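Side-chain contact in phosphatidylinositol 4,5-bisphosphate-binding protein SLM1 (Saccharomyces cerevisiae, PDB 4A6H), which binds phosphatidylinositol 4,5-bisphosphate through its PH domain and, together with SLM2, acts as an effector of TORC2 and calcineurin signalling: residues R14-K17 / F18-S21. Residues are numbered along the deposited sequence; the frame is centred on the assembly and turned at random.
Sequences RRSK and FLKS. With I4D (D-myo-inositol-4-phosphate), chain G.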
loop_
_atom_site.group_PDB
_atom_site.type_symbol
_atom_site.label_atom_id
_atom_site.label_comp_id
_atom_site.label_asym_id
_atom_site.label_seq_id
_atom_site.Cartn_x
_atom_site.Cartn_y
_atom_site.Cartn_z
ATOM N N ARG A 14 -19.346 7.065 12.901
ATOM C CA ARG A 14 -19.250 8.299 12.131
ATOM C C ARG A 14 -20.440 9.156 12.503
ATOM O O ARG A 14 -21.571 8.674 12.516
ATOM C CB ARG A 14 -19.255 8.009 10.629
ATOM C CG ARG A 14 -18.955 9.235 9.771
ATOM C CD ARG A 14 -19.095 8.947 8.289
ATOM N NE ARG A 14 -20.470 8.609 7.944
ATOM C CZ ARG A 14 -20.860 7.414 7.514
ATOM N NH1 ARG A 14 -19.973 6.441 7.357
ATOM N NH2 ARG A 14 -22.135 7.196 7.232
ATOM N N ARG A 15 -20.204 10.417 12.829
ATOM C CA ARG A 15 -21.315 11.280 13.207
ATOM C C ARG A 15 -22.028 11.776 11.959
ATOM O O ARG A 15 -21.397 12.174 10.980
ATOM C CB ARG A 15 -20.844 12.473 14.041
ATOM C CG ARG A 15 -22.006 13.275 14.612
ATOM C CD ARG A 15 -21.599 14.693 14.985
ATOM N NE ARG A 15 -20.598 14.720 16.046
ATOM C CZ ARG A 15 -19.650 15.646 16.152
ATOM N NH1 ARG A 15 -19.570 16.621 15.256
ATOM N NH2 ARG A 15 -18.777 15.589 17.148
ATOM N N SER A 16 -23.356 11.725 11.978
ATOM C CA SER A 16 -24.110 12.342 10.904
ATOM C C SER A 16 -24.631 13.691 11.362
ATOM O O SER A 16 -25.339 13.786 12.360
ATOM C CB SER A 16 -25.284 11.476 10.469
ATOM O OG SER A 16 -26.089 12.212 9.563
ATOM N N LYS A 17 -24.264 14.719 10.609
ATOM C CA LYS A 17 -24.682 16.086 10.859
ATOM C C LYS A 17 -26.190 16.236 10.704
ATOM O O LYS A 17 -26.805 17.109 11.322
ATOM C CB LYS A 17 -23.945 16.997 9.876
ATOM C CG LYS A 17 -24.521 18.383 9.687
ATOM C CD LYS A 17 -23.700 19.117 8.642
ATOM C CE LYS A 17 -24.242 20.502 8.347
ATOM N NZ LYS A 17 -23.453 21.149 7.262
ATOM N N PHE A 18 -26.789 15.371 9.891
ATOM C CA PHE A 18 -28.225 15.454 9.630
ATOM C C PHE A 18 -29.025 14.520 10.532
ATOM O O PHE A 18 -30.059 14.911 11.060
ATOM C CB PHE A 18 -28.516 15.208 8.145
ATOM C CG PHE A 18 -27.810 16.172 7.233
ATOM C CD1 PHE A 18 -28.305 17.452 7.041
ATOM C CD2 PHE A 18 -26.632 15.815 6.601
ATOM C CE1 PHE A 18 -27.647 18.348 6.223
ATOM C CE2 PHE A 18 -25.974 16.707 5.781
ATOM C CZ PHE A 18 -26.488 17.974 5.591
ATOM N N LEU A 19 -28.546 13.296 10.728
ATOM C CA LEU A 19 -29.256 12.357 11.599
ATOM C C LEU A 19 -29.069 12.663 13.083
ATOM O O LEU A 19 -29.773 12.108 13.931
ATOM C CB LEU A 19 -28.843 10.910 11.322
ATOM C CG LEU A 19 -28.965 10.390 9.891
ATOM C CD1 LEU A 19 -28.306 9.023 9.783
ATOM C CD2 LEU A 19 -30.416 10.329 9.448
ATOM N N LYS A 20 -28.113 13.537 13.395
ATOM C CA LYS A 20 -27.788 13.874 14.785
ATOM C C LYS A 20 -27.536 12.623 15.624
ATOM O O LYS A 20 -28.002 12.505 16.756
ATOM C CB LYS A 20 -28.865 14.775 15.417
ATOM C CG LYS A 20 -30.204 14.099 15.712
ATOM C CD LYS A 20 -31.247 15.098 16.206
ATOM C CE LYS A 20 -32.624 14.452 16.348
ATOM N NZ LYS A 20 -32.679 13.460 17.455
ATOM N N SER A 21 -26.772 11.697 15.056
ATOM C CA SER A 21 -26.442 10.455 15.729
ATOM C C SER A 21 -25.198 9.858 15.095
ATOM O O SER A 21 -24.756 10.291 14.033
ATOM C CB SER A 21 -27.597 9.469 15.588
ATOM O OG SER A 21 -27.910 9.287 14.220
HETATM O O5 I4D G . -20.766 14.768 18.679
HETATM C C5 I4D G . -21.204 13.973 19.915
HETATM C C6 I4D G . -19.960 13.415 20.700
HETATM O O6 I4D G . -18.891 14.293 20.882
HETATM C C4 I4D G . -22.754 13.494 19.996
HETATM O O4 I4D G . -23.809 14.241 19.375
HETATM P P4 I4D G . -24.540 13.965 18.058
HETATM O O43 I4D G . -24.488 12.551 17.613
HETATM O O42 I4D G . -24.015 14.799 16.980
HETATM O O41 I4D G . -25.929 14.402 18.252
HETATM C C3 I4D G . -23.043 12.908 21.333
HETATM O O3 I4D G . -24.189 12.090 21.222
HETATM C C2 I4D G . -21.862 12.089 21.867
HETATM O O2 I4D G . -22.012 10.689 21.880
HETATM C C1 I4D G . -20.340 12.519 21.853
HETATM O O1 I4D G . -19.367 11.683 22.547
#
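Ser16 grips the loop that turns the chain back in the hairpin between strands 8-16 and 21-29 of the PH domain, its OG meeting the amides of Phe18 and Leu19. That oxygen lies anti to the backbone N (chi1 172°) and therefore reaches forward over the turn, where it accepts two backbone hydrogen bonds. The one from Leu19 N is 2.9 Å long and nearly straight, with an N-H...O angle of 171°. The other, from Phe18 N, is longer and more bent at 3.3 Å, and is the bond of an ST turn. The main chain closes the hairpin with a bond from Ser16 N to Ser21 O at 2.9 Å, whereas the one from Lys20 N to Ser16 O is weak.

Apolar contacts are few and lie at the surface. Leu19 CB rests 3.7 Å from Ser16 CB, while Lys17 CD lies 4.2 Å above the plane of the Phe18 ring, offset toward its rim.

The turn also lines one inositol-4-phosphate site, which Ser76, Lys79 and Lys99 help complete. Lys20 and Ser21 border the phosphate through their backbones, with Lys20 O 3.2 Å from O41 of the ligand. Arg14, by contrast, pairs with Glu36. From the strand, Arg15 lays its aliphatic chain beside the phosphate, CG standing 3.5 Å from ligand O42.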